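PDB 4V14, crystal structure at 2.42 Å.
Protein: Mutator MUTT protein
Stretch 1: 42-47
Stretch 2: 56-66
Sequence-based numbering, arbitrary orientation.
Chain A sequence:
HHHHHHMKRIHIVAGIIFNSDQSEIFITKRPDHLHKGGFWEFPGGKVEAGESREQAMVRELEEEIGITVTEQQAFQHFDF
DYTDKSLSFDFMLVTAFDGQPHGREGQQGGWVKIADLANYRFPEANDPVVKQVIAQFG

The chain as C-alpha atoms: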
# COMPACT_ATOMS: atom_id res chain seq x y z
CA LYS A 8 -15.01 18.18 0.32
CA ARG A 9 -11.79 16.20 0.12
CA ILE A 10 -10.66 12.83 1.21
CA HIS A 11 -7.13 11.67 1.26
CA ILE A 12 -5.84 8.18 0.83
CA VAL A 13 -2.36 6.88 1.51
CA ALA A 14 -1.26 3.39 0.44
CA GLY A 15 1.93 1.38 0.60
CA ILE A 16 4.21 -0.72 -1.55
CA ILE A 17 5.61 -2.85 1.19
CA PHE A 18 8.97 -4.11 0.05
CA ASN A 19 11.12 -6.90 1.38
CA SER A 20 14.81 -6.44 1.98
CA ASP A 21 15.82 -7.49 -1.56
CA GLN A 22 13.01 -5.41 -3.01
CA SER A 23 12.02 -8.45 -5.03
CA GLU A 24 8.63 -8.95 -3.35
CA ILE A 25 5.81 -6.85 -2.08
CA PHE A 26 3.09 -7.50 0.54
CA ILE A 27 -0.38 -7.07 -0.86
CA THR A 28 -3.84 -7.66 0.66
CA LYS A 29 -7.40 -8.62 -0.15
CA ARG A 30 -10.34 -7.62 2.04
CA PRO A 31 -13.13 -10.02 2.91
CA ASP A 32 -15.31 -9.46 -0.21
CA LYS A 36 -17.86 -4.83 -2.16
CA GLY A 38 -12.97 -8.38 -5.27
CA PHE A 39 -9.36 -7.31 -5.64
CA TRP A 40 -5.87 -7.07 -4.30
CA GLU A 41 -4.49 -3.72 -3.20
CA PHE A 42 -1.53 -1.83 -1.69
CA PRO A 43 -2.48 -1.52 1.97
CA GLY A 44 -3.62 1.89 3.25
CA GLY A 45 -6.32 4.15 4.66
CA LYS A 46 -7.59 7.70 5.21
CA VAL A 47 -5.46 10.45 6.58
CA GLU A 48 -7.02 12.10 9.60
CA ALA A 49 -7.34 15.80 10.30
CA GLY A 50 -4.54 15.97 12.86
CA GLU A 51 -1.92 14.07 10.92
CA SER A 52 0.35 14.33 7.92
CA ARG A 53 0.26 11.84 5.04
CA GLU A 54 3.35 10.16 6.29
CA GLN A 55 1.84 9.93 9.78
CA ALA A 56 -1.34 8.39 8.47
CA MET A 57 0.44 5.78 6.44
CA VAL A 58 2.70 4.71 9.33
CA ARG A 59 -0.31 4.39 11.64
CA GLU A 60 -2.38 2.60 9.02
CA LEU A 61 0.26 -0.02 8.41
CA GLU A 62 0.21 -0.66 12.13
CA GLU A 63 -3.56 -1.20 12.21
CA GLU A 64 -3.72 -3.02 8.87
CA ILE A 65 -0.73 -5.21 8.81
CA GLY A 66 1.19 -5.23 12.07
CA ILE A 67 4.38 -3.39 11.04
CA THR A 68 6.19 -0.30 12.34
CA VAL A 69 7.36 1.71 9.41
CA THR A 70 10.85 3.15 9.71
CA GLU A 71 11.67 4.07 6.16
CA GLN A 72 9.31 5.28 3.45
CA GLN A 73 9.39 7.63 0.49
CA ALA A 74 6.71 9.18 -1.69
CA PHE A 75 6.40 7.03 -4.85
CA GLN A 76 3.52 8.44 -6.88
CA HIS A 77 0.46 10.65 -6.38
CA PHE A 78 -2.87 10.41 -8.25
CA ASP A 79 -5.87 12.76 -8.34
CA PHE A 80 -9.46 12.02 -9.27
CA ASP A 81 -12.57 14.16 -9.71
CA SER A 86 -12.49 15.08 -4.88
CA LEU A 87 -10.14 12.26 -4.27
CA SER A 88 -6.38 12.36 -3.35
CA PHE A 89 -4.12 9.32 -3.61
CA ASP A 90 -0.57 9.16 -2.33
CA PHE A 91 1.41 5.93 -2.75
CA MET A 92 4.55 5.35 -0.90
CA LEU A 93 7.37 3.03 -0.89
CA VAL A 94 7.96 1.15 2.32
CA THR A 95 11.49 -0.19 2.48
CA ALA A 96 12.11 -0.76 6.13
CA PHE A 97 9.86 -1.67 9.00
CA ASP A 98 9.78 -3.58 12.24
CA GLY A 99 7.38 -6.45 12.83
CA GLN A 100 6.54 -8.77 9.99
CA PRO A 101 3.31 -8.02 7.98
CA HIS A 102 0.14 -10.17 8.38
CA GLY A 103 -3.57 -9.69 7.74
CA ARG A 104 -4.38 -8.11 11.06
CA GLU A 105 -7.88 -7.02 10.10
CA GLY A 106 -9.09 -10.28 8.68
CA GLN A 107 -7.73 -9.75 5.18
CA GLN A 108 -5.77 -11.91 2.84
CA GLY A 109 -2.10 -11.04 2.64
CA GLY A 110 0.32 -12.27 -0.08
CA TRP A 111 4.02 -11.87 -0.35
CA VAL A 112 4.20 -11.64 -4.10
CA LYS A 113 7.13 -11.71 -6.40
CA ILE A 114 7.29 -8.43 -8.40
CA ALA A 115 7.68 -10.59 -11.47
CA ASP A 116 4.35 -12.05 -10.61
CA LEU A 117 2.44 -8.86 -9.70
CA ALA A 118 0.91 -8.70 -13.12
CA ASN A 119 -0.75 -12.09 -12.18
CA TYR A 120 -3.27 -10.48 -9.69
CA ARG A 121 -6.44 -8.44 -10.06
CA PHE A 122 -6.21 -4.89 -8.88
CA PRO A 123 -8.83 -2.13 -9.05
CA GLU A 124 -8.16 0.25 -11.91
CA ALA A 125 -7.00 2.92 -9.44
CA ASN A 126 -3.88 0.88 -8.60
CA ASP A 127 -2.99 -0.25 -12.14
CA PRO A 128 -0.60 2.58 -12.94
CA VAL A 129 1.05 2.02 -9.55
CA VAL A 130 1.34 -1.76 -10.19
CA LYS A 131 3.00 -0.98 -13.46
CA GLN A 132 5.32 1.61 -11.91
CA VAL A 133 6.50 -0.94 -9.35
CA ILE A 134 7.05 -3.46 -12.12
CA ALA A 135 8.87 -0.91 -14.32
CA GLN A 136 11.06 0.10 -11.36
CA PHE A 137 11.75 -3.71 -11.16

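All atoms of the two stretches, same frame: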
# COMPACT_ATOMS: atom_id res chain seq x y z
N PHE A 42 -2.64 -2.28 -2.48
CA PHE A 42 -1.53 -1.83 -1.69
C PHE A 42 -2.19 -1.37 -0.44
O PHE A 42 -3.08 -0.61 -0.52
CB PHE A 42 -0.73 -0.74 -2.44
CG PHE A 42 -0.23 -1.22 -3.80
CD1 PHE A 42 0.88 -2.02 -3.91
CD2 PHE A 42 -0.92 -0.93 -4.96
CE1 PHE A 42 1.34 -2.49 -5.19
CE2 PHE A 42 -0.48 -1.40 -6.17
CZ PHE A 42 0.64 -2.18 -6.29
N PRO A 43 -1.79 -1.89 0.72
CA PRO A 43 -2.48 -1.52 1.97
C PRO A 43 -2.40 -0.04 2.34
O PRO A 43 -1.32 0.56 2.19
CB PRO A 43 -1.77 -2.38 3.00
CG PRO A 43 -1.40 -3.60 2.25
CD PRO A 43 -0.89 -3.03 0.95
N GLY A 44 -3.53 0.52 2.80
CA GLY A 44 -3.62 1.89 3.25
C GLY A 44 -4.90 2.29 4.01
O GLY A 44 -5.63 1.48 4.56
N GLY A 45 -5.16 3.59 4.03
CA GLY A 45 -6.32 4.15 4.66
C GLY A 45 -6.38 5.66 4.57
O GLY A 45 -5.51 6.29 3.94
N LYS A 46 -7.38 6.25 5.23
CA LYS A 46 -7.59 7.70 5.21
C LYS A 46 -6.74 8.45 6.20
O LYS A 46 -6.53 8.00 7.34
CB LYS A 46 -9.03 8.05 5.49
CG LYS A 46 -9.95 7.65 4.39
N VAL A 47 -6.28 9.61 5.75
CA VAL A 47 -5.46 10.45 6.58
C VAL A 47 -6.41 11.35 7.39
O VAL A 47 -7.39 11.88 6.88
CB VAL A 47 -4.41 11.24 5.74
CG1 VAL A 47 -4.43 10.84 4.28
CG2 VAL A 47 -4.57 12.73 5.87
N ALA A 56 -0.17 9.22 8.64
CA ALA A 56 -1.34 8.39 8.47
C ALA A 56 -0.90 7.04 7.95
O ALA A 56 -1.33 5.99 8.43
CB ALA A 56 -2.38 9.09 7.52
N MET A 57 0.00 7.04 6.99
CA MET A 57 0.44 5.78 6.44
C MET A 57 1.10 4.94 7.52
O MET A 57 0.76 3.76 7.64
CB MET A 57 1.39 6.02 5.27
CG MET A 57 1.80 4.79 4.53
SD MET A 57 0.38 3.85 4.01
CE MET A 57 1.22 2.55 3.22
N VAL A 58 2.04 5.50 8.30
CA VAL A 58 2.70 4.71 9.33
C VAL A 58 1.67 4.12 10.28
O VAL A 58 1.79 2.98 10.66
CB VAL A 58 3.71 5.50 10.19
CG1 VAL A 58 4.27 4.62 11.29
CG2 VAL A 58 4.91 6.13 9.35
N ARG A 59 0.67 4.89 10.68
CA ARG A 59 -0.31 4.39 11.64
C ARG A 59 -1.10 3.26 10.99
O ARG A 59 -1.36 2.21 11.61
CB ARG A 59 -1.26 5.51 12.13
CG ARG A 59 -2.48 4.97 12.88
CD ARG A 59 -3.54 6.01 13.15
NE ARG A 59 -3.94 6.79 11.98
CZ ARG A 59 -4.87 6.44 11.11
NH1 ARG A 59 -5.51 5.28 11.24
NH2 ARG A 59 -5.14 7.25 10.11
N GLU A 60 -1.53 3.52 9.75
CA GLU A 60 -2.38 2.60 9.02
C GLU A 60 -1.69 1.27 8.81
O GLU A 60 -2.36 0.22 8.85
CB GLU A 60 -2.78 3.18 7.66
CG GLU A 60 -3.84 4.29 7.72
CD GLU A 60 -5.23 3.74 8.00
OE1 GLU A 60 -5.43 2.51 8.04
OE2 GLU A 60 -6.14 4.56 8.18
N LEU A 61 -0.38 1.27 8.63
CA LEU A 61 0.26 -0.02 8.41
C LEU A 61 0.37 -0.73 9.73
O LEU A 61 0.36 -1.97 9.74
CB LEU A 61 1.61 0.10 7.75
CG LEU A 61 1.52 0.72 6.37
CD1 LEU A 61 2.93 0.64 5.75
CD2 LEU A 61 0.60 -0.02 5.51
N GLU A 62 0.36 0.01 10.83
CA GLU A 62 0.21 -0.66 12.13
C GLU A 62 -1.13 -1.38 12.27
O GLU A 62 -1.19 -2.59 12.56
CB GLU A 62 0.34 0.32 13.28
CG GLU A 62 1.73 0.43 13.87
CD GLU A 62 2.09 -0.80 14.68
OE1 GLU A 62 1.25 -1.73 14.75
N GLU A 63 -2.22 -0.63 12.10
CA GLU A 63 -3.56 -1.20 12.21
C GLU A 63 -3.75 -2.34 11.18
O GLU A 63 -4.20 -3.44 11.52
CB GLU A 63 -4.64 -0.11 12.01
CG GLU A 63 -4.71 0.87 13.14
CD GLU A 63 -5.21 2.26 12.77
OE1 GLU A 63 -5.90 2.42 11.75
OE2 GLU A 63 -4.88 3.20 13.50
N GLU A 64 -3.40 -2.08 9.92
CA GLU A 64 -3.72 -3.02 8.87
C GLU A 64 -2.96 -4.30 8.91
O GLU A 64 -3.51 -5.35 8.61
CB GLU A 64 -3.47 -2.38 7.51
CG GLU A 64 -4.25 -1.10 7.24
CD GLU A 64 -5.54 -1.35 6.50
OE1 GLU A 64 -6.37 -2.07 7.11
OE2 GLU A 64 -5.69 -0.89 5.33
N ILE A 65 -1.69 -4.22 9.27
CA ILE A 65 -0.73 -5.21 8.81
C ILE A 65 0.35 -5.62 9.81
O ILE A 65 1.02 -6.65 9.65
CB ILE A 65 -0.10 -4.68 7.53
CG1 ILE A 65 -0.45 -5.59 6.41
CG2 ILE A 65 1.42 -4.45 7.61
CD1 ILE A 65 -1.63 -5.08 5.72
N GLY A 66 0.47 -4.83 10.88
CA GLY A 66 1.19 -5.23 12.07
C GLY A 66 2.60 -4.70 12.06
O GLY A 66 3.33 -5.05 12.93
O HOH W 1 -6.12 -1.57 2.57

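The strand at 44-46 crosses the helix of 56-65 at 120° between their N-to-C directions, with axes 7.5 Å apart at closest approach. Gly45 is the place where the strand must be bare; at Gly44 a CB would point away from the helix. At Gly45 the helix side has the bump and the strand the hollow: CD of Glu60 lies 3.5 Å from CA of Gly45, in the space a side chain would take. A CB on Gly45 would sit 2.2 Å from CD of Glu60, a clash, so the bare backbone is what lets the glutamate lie against the strand. Glu60 folds there with chi1 and chi2 both m.

Beyond the glycines, at each end of the contact, apolar groups do the packing. Pro43, buried, points toward the helix and sets its ring among aliphatic tips: Pro43 CG is 3.8 Å from CD1 of Ile65, and Pro43 CB is 4.2 Å from CD2 of Leu61. Met57 leaves the helix sideways, but chi2 in p turns the chain and its end comes nearer, CE lying 3.4 Å from Pro43 O. Where Val47 meets Ala56, the CA atoms are just 5.0 Å apart, and a single methyl suffices: Ala56 CB touches Val47 CB at 3.5 Å.

Polar groups work along the strand's carbonyls. Arg59 starts sideways and reaches back, presenting its guanidinium edge to Lys46 O; the NH2 hydrogen bond to that oxygen, 3.2 Å, is weak. Arg59 NH1 is steadied within the helix by salt bridges, to Glu63 OE1 at 2.9 Å and to Glu60 OE2 at 3.2 Å, which tie together neighbouring acidic side chains. Glu64 points toward the strand, its OE2 2.5 Å from Gly44 O. A water donates to Glu64 OE2 at 2.9 Å and weakly accepts from Gly44 N at 3.3 Å, bridging strand and helix. Together the two stretches bury 398 Å².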